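Side-chain contacts in GCN5-related N-acetyltransferase (Brucella abortus, PDB 7N1L), which probably transfers an acetyl group from acetyl-coenzyme A to an amine, perhaps the N-terminal amino group of a ribosomal protein: residues A31-H34 / L35-H39; H39-A42 / P43-S47; A129-A132 / E133-W137; V147-D150 / G151-Y155. One frame throughout, in Å; residues are numbered along the deposited sequence.

Contact 1: residues A31-H34 / L35-H39; sequences ALLH and LRDAH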
loop_
_atom_site.group_PDB
_atom_site.type_symbol
_atom_site.label_atom_id
_atom_site.label_comp_id
_atom_site.label_asym_id
_atom_site.label_seq_id
_atom_site.Cartn_x
_atom_site.Cartn_y
_atom_site.Cartn_z
ATOM N N ALA A 31 4.278 -21.063 4.878
ATOM C CA ALA A 31 2.840 -21.200 4.681
ATOM C C ALA A 31 2.153 -19.930 5.158
ATOM O O ALA A 31 2.649 -19.242 6.052
ATOM C CB ALA A 31 2.284 -22.420 5.443
ATOM N N LEU A 32 0.984 -19.652 4.586
ATOM C CA LEU A 32 0.193 -18.492 4.983
ATOM C C LEU A 32 -0.247 -18.609 6.436
ATOM O O LEU A 32 -0.617 -19.686 6.897
ATOM C CB LEU A 32 -1.042 -18.377 4.098
ATOM C CG LEU A 32 -0.844 -17.903 2.657
ATOM C CD1 LEU A 32 -2.108 -18.199 1.890
ATOM C CD2 LEU A 32 -0.460 -16.420 2.565
ATOM N N LEU A 33 -0.197 -17.500 7.163
ATOM C CA LEU A 33 -0.688 -17.442 8.535
ATOM C C LEU A 33 -2.195 -17.159 8.546
ATOM O O LEU A 33 -2.732 -16.501 7.653
ATOM C CB LEU A 33 0.056 -16.374 9.337
ATOM C CG LEU A 33 1.569 -16.586 9.507
ATOM C CD1 LEU A 33 2.209 -15.341 10.149
ATOM C CD2 LEU A 33 1.845 -17.847 10.360
ATOM N N HIS A 34 -2.889 -17.724 9.535
ATOM C CA HIS A 34 -4.308 -17.474 9.714
ATOM C C HIS A 34 -4.561 -17.061 11.162
ATOM O O HIS A 34 -3.635 -16.993 11.984
ATOM C CB HIS A 34 -5.131 -18.698 9.302
ATOM C CG HIS A 34 -4.950 -19.088 7.865
ATOM N ND1 HIS A 34 -5.631 -18.473 6.834
ATOM C CD2 HIS A 34 -4.163 -20.025 7.287
ATOM C CE1 HIS A 34 -5.278 -19.023 5.686
ATOM N NE2 HIS A 34 -4.384 -19.964 5.931
ATOM N N LEU A 35 -5.839 -16.798 11.483
ATOM C CA LEU A 35 -6.176 -16.271 12.805
ATOM C C LEU A 35 -5.784 -17.255 13.913
ATOM O O LEU A 35 -5.475 -16.843 15.047
ATOM C CB LEU A 35 -7.656 -15.893 12.847
ATOM C CG LEU A 35 -8.117 -15.210 14.141
ATOM C CD1 LEU A 35 -7.229 -14.018 14.341
ATOM C CD2 LEU A 35 -9.604 -14.764 14.084
ATOM N N ARG A 36 -5.822 -18.550 13.605
ATOM C CA ARG A 36 -5.345 -19.586 14.519
ATOM C C ARG A 36 -3.947 -19.271 15.053
ATOM O O ARG A 36 -3.632 -19.554 16.220
ATOM C CB ARG A 36 -5.291 -20.922 13.755
ATOM C CG ARG A 36 -4.898 -22.130 14.584
ATOM C CD ARG A 36 -4.053 -23.152 13.784
ATOM N NE ARG A 36 -4.725 -24.005 12.807
ATOM C CZ ARG A 36 -4.407 -24.077 11.518
ATOM N NH1 ARG A 36 -3.453 -23.322 10.995
ATOM N NH2 ARG A 36 -5.043 -24.953 10.739
ATOM N N ASP A 37 -3.114 -18.644 14.232
ATOM C CA ASP A 37 -1.697 -18.484 14.525
ATOM C C ASP A 37 -1.370 -17.201 15.275
ATOM O O ASP A 37 -0.186 -16.897 15.454
ATOM C CB ASP A 37 -0.895 -18.571 13.228
ATOM C CG ASP A 37 -1.190 -19.853 12.455
ATOM O OD1 ASP A 37 -1.031 -20.951 13.047
ATOM O OD2 ASP A 37 -1.564 -19.767 11.259
ATOM N N ALA A 38 -2.381 -16.444 15.712
ATOM C CA ALA A 38 -2.117 -15.115 16.267
ATOM C C ALA A 38 -1.178 -15.191 17.456
ATOM O O ALA A 38 -0.258 -14.376 17.581
ATOM C CB ALA A 38 -3.427 -14.427 16.670
ATOM N N HIS A 39 -1.399 -16.167 18.344
ATOM C CA HIS A 39 -0.579 -16.285 19.545
ATOM C C HIS A 39 0.872 -16.611 19.208
ATOM O O HIS A 39 1.794 -16.097 19.854
ATOM C CB HIS A 39 -1.162 -17.320 20.490
ATOM C CG HIS A 39 -0.449 -17.377 21.802
ATOM N ND1 HIS A 39 -0.440 -16.317 22.684
ATOM C CD2 HIS A 39 0.230 -18.377 22.410
ATOM C CE1 HIS A 39 0.250 -16.644 23.761
ATOM N NE2 HIS A 39 0.655 -17.894 23.626
#

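Contact 2: residues H39-A42 / P43-S47; sequences HEFA and PLLAS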
loop_
_atom_site.group_PDB
_atom_site.type_symbol
_atom_site.label_atom_id
_atom_site.label_comp_id
_atom_site.label_asym_id
_atom_site.label_seq_id
_atom_site.Cartn_x
_atom_site.Cartn_y
_atom_site.Cartn_z
ATOM N N HIS A 39 -1.399 -16.167 18.344
ATOM C CA HIS A 39 -0.579 -16.285 19.545
ATOM C C HIS A 39 0.872 -16.611 19.208
ATOM O O HIS A 39 1.794 -16.097 19.854
ATOM C CB HIS A 39 -1.162 -17.320 20.490
ATOM C CG HIS A 39 -0.449 -17.377 21.802
ATOM N ND1 HIS A 39 -0.440 -16.317 22.684
ATOM C CD2 HIS A 39 0.230 -18.377 22.410
ATOM C CE1 HIS A 39 0.250 -16.644 23.761
ATOM N NE2 HIS A 39 0.655 -17.894 23.626
ATOM N N GLU A 40 1.090 -17.494 18.233
ATOM C CA GLU A 40 2.446 -17.811 17.809
ATOM C C GLU A 40 3.080 -16.629 17.083
ATOM O O GLU A 40 4.275 -16.356 17.238
ATOM C CB GLU A 40 2.409 -19.043 16.906
ATOM C CG GLU A 40 3.197 -20.228 17.444
ATOM C CD GLU A 40 3.371 -21.324 16.418
ATOM O OE1 GLU A 40 2.366 -21.752 15.821
ATOM O OE2 GLU A 40 4.521 -21.751 16.208
ATOM N N PHE A 41 2.274 -15.894 16.319
ATOM C CA PHE A 41 2.747 -14.735 15.572
ATOM C C PHE A 41 3.069 -13.576 16.508
ATOM O O PHE A 41 4.010 -12.812 16.246
ATOM C CB PHE A 41 1.677 -14.371 14.536
ATOM C CG PHE A 41 1.963 -13.156 13.700
ATOM C CD1 PHE A 41 3.203 -12.935 13.142
ATOM C CD2 PHE A 41 0.930 -12.294 13.370
ATOM C CE1 PHE A 41 3.434 -11.827 12.346
ATOM C CE2 PHE A 41 1.145 -11.177 12.569
ATOM C CZ PHE A 41 2.410 -10.954 12.039
ATOM N N ALA A 42 2.350 -13.480 17.627
ATOM C CA ALA A 42 2.419 -12.304 18.496
ATOM C C ALA A 42 3.829 -11.918 18.922
ATOM O O ALA A 42 4.170 -10.731 18.790
ATOM C CB ALA A 42 1.522 -12.518 19.727
ATOM N N PRO A 43 4.673 -12.814 19.477
ATOM C CA PRO A 43 6.013 -12.364 19.896
ATOM C C PRO A 43 6.919 -12.011 18.737
ATOM O O PRO A 43 7.732 -11.083 18.855
ATOM C CB PRO A 43 6.562 -13.551 20.714
ATOM C CG PRO A 43 5.812 -14.744 20.222
ATOM C CD PRO A 43 4.422 -14.214 19.863
ATOM N N LEU A 44 6.780 -12.707 17.608
ATOM C CA LEU A 44 7.582 -12.388 16.438
ATOM C C LEU A 44 7.273 -10.982 15.950
ATOM O O LEU A 44 8.185 -10.203 15.621
ATOM C CB LEU A 44 7.309 -13.421 15.347
ATOM C CG LEU A 44 8.469 -13.788 14.441
ATOM C CD1 LEU A 44 9.657 -14.316 15.285
ATOM C CD2 LEU A 44 8.015 -14.836 13.437
ATOM N N LEU A 45 5.983 -10.642 15.904
ATOM C CA LEU A 45 5.578 -9.291 15.555
ATOM C C LEU A 45 6.042 -8.306 16.616
ATOM O O LEU A 45 6.456 -7.186 16.296
ATOM C CB LEU A 45 4.053 -9.242 15.377
ATOM C CG LEU A 45 3.398 -7.901 14.984
ATOM C CD1 LEU A 45 3.839 -7.441 13.600
ATOM C CD2 LEU A 45 1.864 -7.972 15.057
ATOM N N ALA A 46 6.004 -8.704 17.892
ATOM C CA ALA A 46 6.446 -7.778 18.930
ATOM C C ALA A 46 7.935 -7.454 18.798
ATOM O O ALA A 46 8.347 -6.321 19.056
ATOM C CB ALA A 46 6.126 -8.326 20.310
ATOM N N SER A 47 8.765 -8.439 18.443
ATOM C CA SER A 47 10.182 -8.147 18.258
ATOM C C SER A 47 10.399 -7.180 17.096
ATOM O O SER A 47 11.203 -6.247 17.201
ATOM C CB SER A 47 10.974 -9.437 18.014
ATOM O OG SER A 47 10.901 -10.315 19.119
#

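Contact 3: residues A129-A132 / E133-W137; sequences ADKA and EERSW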
loop_
_atom_site.group_PDB
_atom_site.type_symbol
_atom_site.label_atom_id
_atom_site.label_comp_id
_atom_site.label_asym_id
_atom_site.label_seq_id
_atom_site.Cartn_x
_atom_site.Cartn_y
_atom_site.Cartn_z
ATOM N N ALA A 129 6.557 -14.074 -4.499
ATOM C CA ALA A 129 6.672 -13.788 -5.925
ATOM C C ALA A 129 6.013 -14.871 -6.771
ATOM O O ALA A 129 5.431 -14.569 -7.820
ATOM C CB ALA A 129 8.145 -13.624 -6.307
ATOM N N ASP A 130 6.108 -16.139 -6.341
ATOM C CA ASP A 130 5.513 -17.285 -7.027
ATOM C C ASP A 130 3.981 -17.282 -7.011
ATOM O O ASP A 130 3.357 -18.074 -7.732
ATOM C CB ASP A 130 6.019 -18.595 -6.388
ATOM C CG ASP A 130 7.512 -18.853 -6.641
ATOM O OD1 ASP A 130 8.174 -18.063 -7.360
ATOM O OD2 ASP A 130 8.033 -19.852 -6.106
ATOM N N LYS A 131 3.360 -16.449 -6.193
ATOM C CA LYS A 131 1.917 -16.287 -6.230
ATOM C C LYS A 131 1.465 -15.348 -7.343
ATOM O O LYS A 131 0.257 -15.171 -7.523
ATOM C CB LYS A 131 1.433 -15.782 -4.876
ATOM C CG LYS A 131 1.618 -16.805 -3.750
ATOM C CD LYS A 131 1.035 -16.272 -2.465
ATOM C CE LYS A 131 1.256 -17.218 -1.296
ATOM N NZ LYS A 131 0.607 -18.581 -1.489
ATOM N N ALA A 132 2.408 -14.734 -8.070
ATOM C CA ALA A 132 2.083 -13.693 -9.043
ATOM C C ALA A 132 1.032 -14.140 -10.055
ATOM O O ALA A 132 0.082 -13.400 -10.348
ATOM C CB ALA A 132 3.353 -13.254 -9.773
ATOM N N GLU A 133 1.206 -15.334 -10.624
ATOM C CA GLU A 133 0.251 -15.835 -11.602
ATOM C C GLU A 133 -1.101 -16.101 -10.960
ATOM O O GLU A 133 -2.140 -15.725 -11.507
ATOM C CB GLU A 133 0.779 -17.121 -12.246
ATOM C CG GLU A 133 0.052 -17.508 -13.537
ATOM C CD GLU A 133 0.254 -18.966 -13.958
ATOM O OE1 GLU A 133 0.041 -19.888 -13.128
ATOM O OE2 GLU A 133 0.612 -19.186 -15.136
ATOM N N GLU A 134 -1.099 -16.731 -9.787
ATOM C CA GLU A 134 -2.343 -17.027 -9.086
ATOM C C GLU A 134 -3.137 -15.751 -8.818
ATOM O O GLU A 134 -4.370 -15.743 -8.923
ATOM C CB GLU A 134 -2.023 -17.782 -7.787
ATOM C CG GLU A 134 -3.011 -17.650 -6.645
ATOM C CD GLU A 134 -2.535 -18.312 -5.332
ATOM O OE1 GLU A 134 -2.202 -19.512 -5.361
ATOM O OE2 GLU A 134 -2.536 -17.660 -4.262
ATOM N N ARG A 135 -2.444 -14.653 -8.506
ATOM C CA ARG A 135 -3.109 -13.429 -8.099
ATOM C C ARG A 135 -3.273 -12.406 -9.218
ATOM O O ARG A 135 -3.872 -11.361 -8.970
ATOM C CB ARG A 135 -2.348 -12.779 -6.936
ATOM C CG ARG A 135 -2.178 -13.664 -5.691
ATOM C CD ARG A 135 -3.523 -14.044 -5.021
ATOM N NE ARG A 135 -3.288 -14.795 -3.798
ATOM C CZ ARG A 135 -3.266 -14.257 -2.585
ATOM N NH1 ARG A 135 -3.552 -12.972 -2.391
ATOM N NH2 ARG A 135 -2.910 -15.015 -1.544
ATOM N N SER A 136 -2.800 -12.690 -10.440
ATOM C CA SER A 136 -2.738 -11.705 -11.544
ATOM C C SER A 136 -1.965 -10.453 -11.143
ATOM O O SER A 136 -2.402 -9.321 -11.371
ATOM C CB SER A 136 -4.124 -11.317 -12.071
ATOM O OG SER A 136 -4.720 -12.396 -12.748
ATOM N N TRP A 137 -0.817 -10.655 -10.520
ATOM C CA TRP A 137 0.059 -9.543 -10.199
ATOM C C TRP A 137 0.897 -9.178 -11.410
ATOM O O TRP A 137 1.486 -10.055 -12.048
ATOM C CB TRP A 137 0.978 -9.886 -9.036
ATOM C CG TRP A 137 0.253 -9.871 -7.761
ATOM C CD1 TRP A 137 -1.019 -9.396 -7.543
ATOM C CD2 TRP A 137 0.719 -10.386 -6.512
ATOM N NE1 TRP A 137 -1.364 -9.575 -6.219
ATOM C CE2 TRP A 137 -0.320 -10.191 -5.568
ATOM C CE3 TRP A 137 1.905 -11.016 -6.102
ATOM C CZ2 TRP A 137 -0.191 -10.574 -4.223
ATOM C CZ3 TRP A 137 2.035 -11.402 -4.768
ATOM C CH2 TRP A 137 0.996 -11.177 -3.845
HETATM O O HOH W 1 0.949 -18.446 -8.772
HETATM O O HOH W 2 -2.282 -17.820 -1.859
#

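Contact 4: residues V147-D150 / G151-Y155; sequences VPED and GRKLY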
loop_
_atom_site.group_PDB
_atom_site.type_symbol
_atom_site.label_atom_id
_atom_site.label_comp_id
_atom_site.label_asym_id
_atom_site.label_seq_id
_atom_site.Cartn_x
_atom_site.Cartn_y
_atom_site.Cartn_z
ATOM N N VAL A 147 14.639 1.884 9.476
ATOM C CA VAL A 147 15.030 0.977 10.543
ATOM C C VAL A 147 13.882 -0.008 10.692
ATOM O O VAL A 147 12.715 0.405 10.636
ATOM C CB VAL A 147 15.297 1.748 11.847
ATOM C CG1 VAL A 147 15.225 0.833 13.052
ATOM C CG2 VAL A 147 16.640 2.432 11.784
ATOM N N PRO A 148 14.144 -1.317 10.853
ATOM C CA PRO A 148 15.451 -1.968 10.757
ATOM C C PRO A 148 15.914 -2.121 9.302
ATOM O O PRO A 148 15.085 -2.256 8.407
ATOM C CB PRO A 148 15.203 -3.336 11.403
ATOM C CG PRO A 148 13.752 -3.592 11.172
ATOM C CD PRO A 148 13.072 -2.263 11.217
ATOM N N GLU A 149 17.229 -2.143 9.083
ATOM C CA GLU A 149 17.788 -2.133 7.736
ATOM C C GLU A 149 17.619 -3.453 6.979
ATOM O O GLU A 149 17.969 -3.507 5.790
ATOM C CB GLU A 149 19.289 -1.800 7.816
ATOM C CG GLU A 149 20.094 -2.791 8.715
ATOM C CD GLU A 149 21.617 -2.655 8.572
ATOM O OE1 GLU A 149 22.082 -1.666 7.965
ATOM O OE2 GLU A 149 22.356 -3.542 9.065
ATOM N N ASP A 150 17.131 -4.520 7.632
ATOM C CA ASP A 150 17.195 -5.853 7.026
ATOM C C ASP A 150 16.345 -5.945 5.756
ATOM O O ASP A 150 16.756 -6.581 4.775
ATOM C CB ASP A 150 16.833 -6.914 8.065
ATOM C CG ASP A 150 17.788 -6.890 9.266
ATOM O OD1 ASP A 150 19.025 -7.054 9.104
ATOM O OD2 ASP A 150 17.303 -6.651 10.382
ATOM N N GLY A 151 15.156 -5.333 5.747
ATOM C CA GLY A 151 14.385 -5.301 4.512
ATOM C C GLY A 151 15.158 -4.636 3.384
ATOM O O GLY A 151 15.268 -5.175 2.274
ATOM N N ARG A 152 15.734 -3.466 3.665
ATOM C CA ARG A 152 16.521 -2.753 2.654
ATOM C C ARG A 152 17.691 -3.590 2.154
ATOM O O ARG A 152 17.945 -3.670 0.943
ATOM C CB ARG A 152 17.041 -1.419 3.202
ATOM C CG ARG A 152 18.033 -0.745 2.234
ATOM C CD ARG A 152 18.361 0.724 2.598
ATOM N NE ARG A 152 19.254 0.816 3.746
ATOM C CZ ARG A 152 18.852 0.950 5.005
ATOM N NH1 ARG A 152 17.554 0.995 5.325
ATOM N NH2 ARG A 152 19.766 1.026 5.968
ATOM N N LYS A 153 18.443 -4.195 3.075
ATOM C CA LYS A 153 19.620 -4.951 2.650
ATOM C C LYS A 153 19.233 -6.122 1.753
ATOM O O LYS A 153 19.976 -6.469 0.826
ATOM C CB LYS A 153 20.420 -5.423 3.875
ATOM C CG LYS A 153 21.320 -4.308 4.427
ATOM C CD LYS A 153 22.261 -4.790 5.528
ATOM C CE LYS A 153 23.361 -5.723 4.999
ATOM N NZ LYS A 153 24.362 -5.028 4.100
ATOM N N LEU A 154 18.071 -6.721 1.994
ATOM C CA LEU A 154 17.611 -7.795 1.123
ATOM C C LEU A 154 17.127 -7.247 -0.215
ATOM O O LEU A 154 17.547 -7.725 -1.278
ATOM C CB LEU A 154 16.509 -8.593 1.816
ATOM C CG LEU A 154 15.739 -9.583 0.933
ATOM C CD1 LEU A 154 16.656 -10.722 0.473
ATOM C CD2 LEU A 154 14.479 -10.121 1.669
ATOM N N TYR A 155 16.241 -6.236 -0.186
ATOM C CA TYR A 155 15.579 -5.800 -1.416
ATOM C C TYR A 155 16.567 -5.258 -2.433
ATOM O O TYR A 155 16.432 -5.504 -3.641
ATOM C CB TYR A 155 14.535 -4.736 -1.102
ATOM C CG TYR A 155 13.450 -5.204 -0.166
ATOM C CD1 TYR A 155 13.135 -6.570 -0.036
ATOM C CD2 TYR A 155 12.765 -4.297 0.629
ATOM C CE1 TYR A 155 12.116 -6.989 0.844
ATOM C CE2 TYR A 155 11.789 -4.704 1.489
ATOM C CZ TYR A 155 11.455 -6.050 1.607
ATOM O OH TYR A 155 10.431 -6.401 2.498
HETATM O O HOH W 3 13.189 -4.219 7.778
HETATM O O HOH W 4 14.785 -2.048 5.808
#

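Contact 1: residues A31-H34 / L35-H39
The turn in which His-34 meets Asp-37 carries the chain from strand 28-32, outermost in the sheet within this chain, into helix 38-52, the first helix of the GNAT fold. Two hydrogen bonds run between these residues in opposite directions. The backbone N of His-34 donates a hydrogen bond to Asp-37 OD2 at 3.0 Å, nearly straight (172°), which arrives on the anti side of the carboxylate, slightly out of its plane. In return Asp-37 N binds His-34 O at 2.8 Å, with the donor standing above the carbonyl plane.

Asp-37 occupies the N-cap position, yet its side chain makes no capping bond. Its CG lies anti to its own carbonyl carbon (chi1 -54°), which turns the carboxylate back over the incoming chain. Leu-33 crosses this side chain at a slant: its CD2 methyl is 4.0 Å from Asp-37 CB and equally far from OD2. The other oxygen, OD1, has long, weak ion pairs with Arg-36 and Arg-80.

The buried carboxylate therefore holds the N-H of His-34 just before the 3-10 turn, and the arginines probably help to keep it ionised.

Contact 2: residues H39-A42 / P43-S47
Apolar contact between Phe-41 and Leu-45, one turn apart, forms part of the buried side of this piece of helix. Leu-45 CB sits over one face of the Phe-41 ring, 4.2 Å from its centroid and displaced toward the rim, a CH-pi contact. With CG anti to the backbone N in both residues (chi1 178° for Phe-41, -179° for Leu-45), the leucine branch lies against the far end of the ring, CD1 at 4.1 Å from Phe-41 CZ and CD2 equally far from CE2.

Ala-42 CB also comes to 3.4 Å from Pro-43 CD, a closeness that owes most to the peptide link and the proline ring.

Pro-43 lies within helix 38-52, the first helix of the GNAT fold, which packs against helix 61-69 and strand 84-96. Phe-41 also meets Phe-88 of that strand edge-to-face, and Ala-65 of the neighbouring helix touches it too. Leu-44 packs on Leu-85 and Phe-88.

Among backbone groups, Pro-43 has no N-H to offer the turn before, and the helix kinks there. Its CD instead faces His-39 O at 3.2 Å. The i to i+4 bonds are regular again from Leu-45: Leu-45 N binds Phe-41 O at 3.0 Å, almost straight, and Ala-46 N reaches Ala-42 O at 2.9 Å.

The polar ends of Glu-40 and His-39 find partners outside the segments, Glu-40 in a salt bridge with Arg-80 and His-39 in a hydrogen bond through ND1 with Asp-62.

Contact 3: residues A129-A132 / E133-W137
A Schellman motif joins Ala-132 to Trp-137 and closes a short, weakly bonded helix around 132-135, on the connection that leads from helix 120-129 into strand 137-144. Ser-136 takes a positive phi (55°), and Trp-137 N then returns to Ala-132 O at 2.9 Å, in the carbonyl plane and on a lone pair. The second bond of the motif runs from Ser-136 N to Glu-133 O at 3.3 Å. Just before it, Arg-135 N binds Lys-131 O at 2.9 Å. Ala-132 O receives a further, weak bond from Arg-135 N.

Trp-137 packs against Ala-132, the two CB atoms 4.2 Å apart. One face of the indole carries Arg-135 CB, 3.4 Å above the plane and offset toward the rim. Phe-171 of the second subunit packs on both Trp-137 and Ala-132, which places the helix end at the dimer interface.

The charged side chains gather on another part of the turn. Arg-135 NE donates to Glu-134 OE2 at 3.0 Å, a straight salt bridge (169°) lying in the guanidinium plane and using the anti lone pair of the oxygen. Lys-131 NZ stays 4.3 Å from Glu-134 OE2, too far for a salt bridge, but it donates to a water that also accepts from Arg-135 NH2. A second water links Asp-130 O with Glu-134 N.

Arg-135 NH1 forms salt bridges with Glu-75 and Asp-93, and Asp-93 also accepts a bond from Trp-137 NE1. Three carboxylates thus grip the guanidinium and probably balance its charge; Glu-134 also lies near Lys-131.

Contact 4: residues V147-D150 / G151-Y155
Charged side chains come first: Glu-149 touches both Arg-152 and Lys-153 without forming a salt bridge to either. The Arg-152 guanidinium bends back so that NH2 comes to 3.4 Å from Glu-149 CB. Glu-149 OE1 is 4.1 Å from Arg-152 NH2 and well out of the guanidinium plane, with the two flat groups turned 65° apart, so the attraction is one of charge alone. Lys-153 runs alongside Glu-149 in the same direction, its CD 3.8 Å from Glu-149 OE2, before its end turns away. With CG held between its backbone N and carbonyl carbon (chi1 57°), Glu-149 brings its extended chain alongside Lys-153 while its CB rests against the guanidinium. Arg-152 spends NH1 on the carbonyl of Arg-146.

Backbone bonds start the helix: Lys-153 N binds Glu-149 O at 2.8 Å, and Leu-154 N follows to Asp-150 O at 3.1 Å.

Two waters complete the first turn. Pro-148, which follows a cis peptide bond, has a carbonyl oxygen that accepts from both. One of them takes the N-H of Gly-151, the other that of Arg-152, so solvent satisfies donors that have no preceding helical carbonyl to bind.

As for packing, Gly-151 O lies over one face of the Tyr-155 ring, near its rim. Pro-148 rests on Tyr-48 and Ala-51 of helix 38-52. From there helix 150-158 sets Leu-154 against helix 120-129 and strand 101-111, buries Tyr-155 against Ile-125 and strands 101-111 and 137-144, and brings Arg-152 to Tyr-167 of the second subunit.

How the contacts relate
Contacts 1, 2 and 3 are partly buried, whereas contact 4 lies at the surface. Contacts 1 and 2 run on from one another through His-39 and helix 38-52, and they touch where Leu-33 CD1 meets Phe-41 CD1. Contact 1 is a polar strand-to-helix turn with a buried carboxylate, while contact 2 is mainly apolar and turns its aromatic side to the core. Contact 3, centred about 27 Å from the centre of contact 2, ends one helix; contact 4 begins another. Both reach the second subunit, and both use water. Contact 3 relies on a true salt bridge, but the charges of contact 4 stay apart. A light touch of Leu-32 on Lys-131 joins contact 1 to contact 3.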